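Local coordinates for protein addiction module toxin RelE (Helicobacter pylori, PDB 4LTT) that probably acts as the RNA-cleaving toxin of a type II toxin-antitoxin pair of the RelE family, YafQ subfamily, and can bind copper, at residues L4-F10 / E75-L81; F22-L27 / I61-L67. All coordinates share one frame; numbering follows the deposited sequence.

Interaction 1 of 2, residues L4-F10 / E75-L81; sequences LNLKKSF and ELILLRL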
# COMPACT_ATOMS: atom_id res chain seq x y z
N LEU A 4 6.05 7.23 9.09
CA LEU A 4 5.19 7.15 7.92
C LEU A 4 5.36 8.27 7.01
O LEU A 4 5.51 9.44 7.44
CB LEU A 4 3.76 7.21 8.36
CG LEU A 4 3.04 5.99 8.65
CD1 LEU A 4 1.55 6.23 9.04
CD2 LEU A 4 3.00 5.07 7.38
N ASN A 5 5.43 8.02 5.75
CA ASN A 5 5.45 9.00 4.73
C ASN A 5 4.33 8.74 3.74
O ASN A 5 4.43 7.85 2.92
CB ASN A 5 6.83 9.02 4.10
CG ASN A 5 6.98 10.06 3.01
OD1 ASN A 5 6.00 10.59 2.51
ND2 ASN A 5 8.22 10.33 2.62
N LEU A 6 3.21 9.46 3.84
CA LEU A 6 2.08 9.31 2.94
C LEU A 6 2.28 10.23 1.75
O LEU A 6 2.20 11.47 1.88
CB LEU A 6 0.80 9.73 3.66
CG LEU A 6 0.36 8.84 4.81
CD1 LEU A 6 -1.08 9.11 5.23
CD2 LEU A 6 0.62 7.36 4.76
N LYS A 7 2.56 9.69 0.61
CA LYS A 7 2.72 10.55 -0.59
C LYS A 7 1.34 11.13 -0.93
O LYS A 7 0.31 10.52 -0.67
CB LYS A 7 3.27 9.72 -1.74
CG LYS A 7 4.70 9.18 -1.46
CD LYS A 7 5.70 10.28 -1.18
CE LYS A 7 7.14 9.91 -0.97
NZ LYS A 7 7.97 11.11 -1.36
N LYS A 8 1.35 12.27 -1.61
CA LYS A 8 0.08 12.86 -2.00
C LYS A 8 -0.72 11.94 -2.92
O LYS A 8 -1.95 11.92 -2.85
CB LYS A 8 0.30 14.26 -2.62
CG LYS A 8 0.71 15.30 -1.58
CD LYS A 8 -0.36 15.76 -0.63
CE LYS A 8 0.37 16.42 0.56
NZ LYS A 8 0.56 17.90 0.40
N SER A 9 -0.04 11.16 -3.72
CA SER A 9 -0.74 10.18 -4.64
C SER A 9 -1.54 9.19 -3.75
O SER A 9 -2.72 8.84 -4.06
CB SER A 9 0.27 9.41 -5.51
OG SER A 9 1.34 8.83 -4.78
N PHE A 10 -0.94 8.75 -2.64
CA PHE A 10 -1.63 7.84 -1.75
C PHE A 10 -2.82 8.51 -1.06
O PHE A 10 -3.89 7.93 -0.94
CB PHE A 10 -0.64 7.31 -0.68
CG PHE A 10 -1.32 6.54 0.42
CD1 PHE A 10 -1.56 5.18 0.34
CD2 PHE A 10 -1.79 7.23 1.57
CE1 PHE A 10 -2.22 4.48 1.35
CE2 PHE A 10 -2.47 6.53 2.57
CZ PHE A 10 -2.67 5.15 2.44
N GLU A 75 11.81 5.32 6.84
CA GLU A 75 10.41 5.61 6.52
C GLU A 75 9.72 4.42 5.93
O GLU A 75 10.34 3.62 5.18
CB GLU A 75 10.31 6.80 5.54
CG GLU A 75 10.80 8.12 6.08
CD GLU A 75 10.53 9.22 5.04
OE1 GLU A 75 10.64 9.02 3.82
OE2 GLU A 75 10.11 10.33 5.51
N LEU A 76 8.42 4.33 6.21
CA LEU A 76 7.53 3.53 5.42
C LEU A 76 6.79 4.47 4.49
O LEU A 76 6.04 5.34 4.97
CB LEU A 76 6.53 2.79 6.33
CG LEU A 76 5.43 2.04 5.51
CD1 LEU A 76 6.03 0.96 4.65
CD2 LEU A 76 4.47 1.44 6.45
N ILE A 77 7.09 4.40 3.21
CA ILE A 77 6.49 5.25 2.18
C ILE A 77 5.26 4.57 1.65
O ILE A 77 5.37 3.47 1.09
CB ILE A 77 7.51 5.53 1.06
CG1 ILE A 77 8.75 6.26 1.57
CG2 ILE A 77 6.84 6.40 -0.02
CD1 ILE A 77 9.94 6.11 0.60
N LEU A 78 4.12 5.23 1.72
CA LEU A 78 2.92 4.73 1.09
C LEU A 78 2.65 5.47 -0.17
O LEU A 78 2.55 6.69 -0.17
CB LEU A 78 1.72 4.87 2.04
CG LEU A 78 1.92 4.21 3.43
CD1 LEU A 78 0.58 4.15 4.15
CD2 LEU A 78 2.43 2.75 3.29
N LEU A 79 2.71 4.74 -1.30
CA LEU A 79 2.66 5.31 -2.62
C LEU A 79 1.28 5.33 -3.27
O LEU A 79 0.85 6.37 -3.80
CB LEU A 79 3.68 4.60 -3.52
CG LEU A 79 3.87 5.26 -4.88
CD1 LEU A 79 4.66 6.51 -4.65
CD2 LEU A 79 4.63 4.35 -5.87
N ARG A 80 0.62 4.18 -3.34
CA ARG A 80 -0.66 4.10 -4.03
C ARG A 80 -1.51 3.16 -3.24
O ARG A 80 -1.05 2.25 -2.54
CB ARG A 80 -0.54 3.44 -5.46
CG ARG A 80 0.23 4.20 -6.51
CD ARG A 80 -0.35 5.55 -6.76
NE ARG A 80 -1.77 5.53 -7.16
CZ ARG A 80 -2.29 5.51 -8.38
NH1 ARG A 80 -1.48 5.49 -9.45
NH2 ARG A 80 -3.60 5.65 -8.55
N LEU A 81 -2.84 3.30 -3.41
CA LEU A 81 -3.81 2.41 -2.81
C LEU A 81 -4.97 2.33 -3.77
O LEU A 81 -5.72 3.30 -3.96
CB LEU A 81 -4.27 3.01 -1.50
CG LEU A 81 -5.28 2.12 -0.69
CD1 LEU A 81 -4.59 0.87 -0.10
CD2 LEU A 81 -5.93 2.96 0.44
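The parallel pairing of edge strand 3-6 with strand 75-82 in the mixed sheet of this RelE-family toxin brings L4, N5 and L6 opposite L76, I77 and L78, the two segment axes 4.7 Å apart at 20°. Its ladder is regular: N5 N-H bonds to L76 O (N to O 2.9 Å), N5 O receives L78 N, and K7 N, at the N-cap of helix 8-19, reaches L78 O. On the face shared with I77, N5 CG stands anti to the backbone N (chi1 -178°) and ND2 reaches E75 OE1 at 3.0 Å. The bond is nearly straight and lies in the amide plane, yet it comes down on the carboxylate from above, the two planes being 72° apart. On the other face L4 and L6 lie alongside L76 and L78, and L6 CD2 presses L78 CD1 at 3.3 Å, tighter than usual van der Waals contact. Where the chain turns into the helix, F10 lays one ring face over L78 CB, a CH-pi contact 3.9 Å from the ring centroid. S9, with OG between backbone N and carbonyl carbon, donates to L79 O at 2.7 Å, in the carbonyl plane. R80 turns its guanidinium to D13, with which NE forms a salt bridge. Backbone pairing thus fixes the strand register, while the S9 hydroxyl and the F10 ring tie the first helical turn to the same strand.

Interaction 2 of 2, residues F22-L27 / I61-L67; sequences FDDSVL and IKPDVLL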
# COMPACT_ATOMS: atom_id res chain seq x y z
N PHE A 22 -14.86 2.45 1.34
CA PHE A 22 -13.73 1.63 1.88
C PHE A 22 -13.66 1.74 3.40
O PHE A 22 -13.78 2.83 3.97
CB PHE A 22 -12.49 2.22 1.28
CG PHE A 22 -11.18 1.55 1.73
CD1 PHE A 22 -10.95 0.24 1.40
CD2 PHE A 22 -10.24 2.24 2.46
CE1 PHE A 22 -9.74 -0.38 1.76
CE2 PHE A 22 -9.05 1.63 2.80
CZ PHE A 22 -8.79 0.37 2.43
N ASP A 23 -13.48 0.57 4.01
CA ASP A 23 -13.24 0.41 5.43
C ASP A 23 -11.71 0.24 5.64
O ASP A 23 -11.19 -0.77 5.17
CB ASP A 23 -14.04 -0.80 5.93
CG ASP A 23 -13.84 -1.10 7.40
OD1 ASP A 23 -12.86 -0.75 8.02
OD2 ASP A 23 -14.69 -1.84 8.00
N ASP A 24 -11.06 1.14 6.31
CA ASP A 24 -9.61 1.10 6.44
C ASP A 24 -9.08 0.31 7.61
O ASP A 24 -7.87 0.39 7.92
CB ASP A 24 -9.08 2.55 6.45
CG ASP A 24 -9.41 3.30 7.69
OD1 ASP A 24 -10.18 2.77 8.52
OD2 ASP A 24 -8.88 4.43 7.86
N SER A 25 -9.89 -0.52 8.26
CA SER A 25 -9.42 -1.19 9.46
C SER A 25 -8.29 -2.17 9.18
O SER A 25 -7.27 -2.18 9.90
CB SER A 25 -10.56 -1.77 10.22
OG SER A 25 -11.07 -2.82 9.56
N VAL A 26 -8.43 -2.99 8.15
CA VAL A 26 -7.39 -3.89 7.81
C VAL A 26 -6.13 -3.13 7.33
O VAL A 26 -4.99 -3.49 7.71
CB VAL A 26 -7.85 -4.94 6.75
CG1 VAL A 26 -6.68 -5.80 6.29
CG2 VAL A 26 -8.93 -5.80 7.41
N LEU A 27 -6.32 -2.13 6.51
CA LEU A 27 -5.23 -1.29 6.08
C LEU A 27 -4.41 -0.79 7.29
O LEU A 27 -3.16 -0.78 7.26
CB LEU A 27 -5.67 -0.11 5.23
CG LEU A 27 -4.61 0.89 4.83
CD1 LEU A 27 -3.56 0.25 3.91
CD2 LEU A 27 -5.28 2.04 4.12
N ILE A 61 -4.83 -5.48 0.12
CA ILE A 61 -5.75 -5.16 1.26
C ILE A 61 -7.12 -5.83 1.06
O ILE A 61 -7.69 -6.39 2.01
CB ILE A 61 -5.84 -3.66 1.43
CG1 ILE A 61 -4.47 -2.99 1.53
CG2 ILE A 61 -6.74 -3.28 2.65
CD1 ILE A 61 -3.57 -3.42 2.66
N LYS A 62 -7.59 -5.79 -0.18
CA LYS A 62 -8.80 -6.47 -0.65
C LYS A 62 -8.42 -6.92 -2.08
O LYS A 62 -7.50 -6.44 -2.67
CB LYS A 62 -10.06 -5.55 -0.72
CG LYS A 62 -10.28 -4.74 0.52
CD LYS A 62 -11.75 -4.44 0.72
CE LYS A 62 -12.59 -3.98 -0.43
NZ LYS A 62 -13.63 -2.99 0.06
N PRO A 63 -9.26 -7.78 -2.68
CA PRO A 63 -8.89 -8.18 -4.06
C PRO A 63 -8.69 -6.99 -5.07
O PRO A 63 -7.75 -7.03 -5.92
CB PRO A 63 -10.03 -9.16 -4.45
CG PRO A 63 -10.61 -9.63 -3.17
CD PRO A 63 -10.39 -8.56 -2.15
N ASP A 64 -9.49 -5.92 -4.96
CA ASP A 64 -9.31 -4.77 -5.84
C ASP A 64 -8.67 -3.60 -5.15
O ASP A 64 -8.78 -2.48 -5.64
CB ASP A 64 -10.64 -4.32 -6.42
CG ASP A 64 -11.17 -5.26 -7.45
OD1 ASP A 64 -10.36 -5.93 -8.12
OD2 ASP A 64 -12.40 -5.23 -7.64
N VAL A 65 -8.07 -3.82 -3.96
CA VAL A 65 -7.39 -2.72 -3.27
C VAL A 65 -5.96 -3.16 -2.91
O VAL A 65 -5.79 -3.97 -1.98
CB VAL A 65 -8.15 -2.25 -2.02
CG1 VAL A 65 -7.36 -1.07 -1.46
CG2 VAL A 65 -9.53 -1.75 -2.37
N LEU A 66 -5.00 -2.66 -3.68
CA LEU A 66 -3.60 -2.96 -3.52
C LEU A 66 -2.91 -1.81 -2.90
O LEU A 66 -3.20 -0.66 -3.26
CB LEU A 66 -3.00 -3.26 -4.87
CG LEU A 66 -3.70 -4.30 -5.73
CD1 LEU A 66 -3.04 -4.40 -7.05
CD2 LEU A 66 -3.84 -5.61 -5.07
N LEU A 67 -2.00 -2.07 -1.96
CA LEU A 67 -1.15 -1.03 -1.37
C LEU A 67 0.25 -1.18 -2.00
O LEU A 67 0.86 -2.27 -1.93
CB LEU A 67 -1.10 -1.25 0.15
CG LEU A 67 -0.10 -0.32 0.87
CD1 LEU A 67 -0.56 1.13 0.82
CD2 LEU A 67 0.11 -0.80 2.31
O HOH W 1 -13.94 -1.99 2.55
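No backbone hydrogen bond joins the two segments: the lead-in and first turn of helix 25-35 run beside segment 61-67 with their nearest CA atoms, L27 CA and I61 CA, 6.2 Å apart. The contact is helix-on-sheet packing at a hairpin. Residues K62 to V65 form a type I beta turn, and I61 and K62 both face V65 in a classic beta bulge, where V65 O accepts from I61 N at 2.8 Å and also from K62 N. At the other segment D23 OD1 receives S25 N, an Asx turn that shapes the chain entering the helix.

I61 is in the middle of the interface, touching F22, V26 and L27. With CG1 anti to its carbonyl carbon (chi1 -52°), its two branches part: CG2 points to the edge of the F22 ring, 4.2 Å from CZ and near the ring plane, whereas CD1 meets L27 CD1 at 3.9 Å. V26 CG1 adds a looser contact to CG2. The F22 side chain crosses that of I61 at about a right angle, and its CE1 approaches V65 CG1 at 4.1 Å. L27 CD1 also reaches L67 CD2, so one methyl spans the corner at I61 and the strand beyond it. Around this patch L17 of helix 8-19 touches F22 and V65, while L81 of strand 75-82 touches F22, L27, V65 and L67, which places the apolar cluster between the two helices and the sheet. The outer end is polar. K62 stretches its chain out so that NZ comes to the edge of the F22 ring, near its plane, and a single water accepts both from K62 NZ at 2.7 Å and from D23 N at 3.0 Å.

Interactions 1 and 2, with centres 14 Å apart on opposite sides of the chain's centre, meet through neighbouring strands 75-82 and 65-72. L81 CD1 packs on V65 CG1 at 3.6 Å, and F10 CE1 lies 3.8 Å from L67 CD1, so the first turn of helix 8-19 in interaction 1 touches the strand on which helix 25-35 rests in interaction 2. Of the copper-binding residues, both contacts come closer to E58 than to H84, though no copper is bound here: the side chains of R80 and L67 are about 8 and 7 Å from that of E58. H84, the predicted proton donor, is about 10 Å from V65 and 11 Å from R80, side chain to side chain.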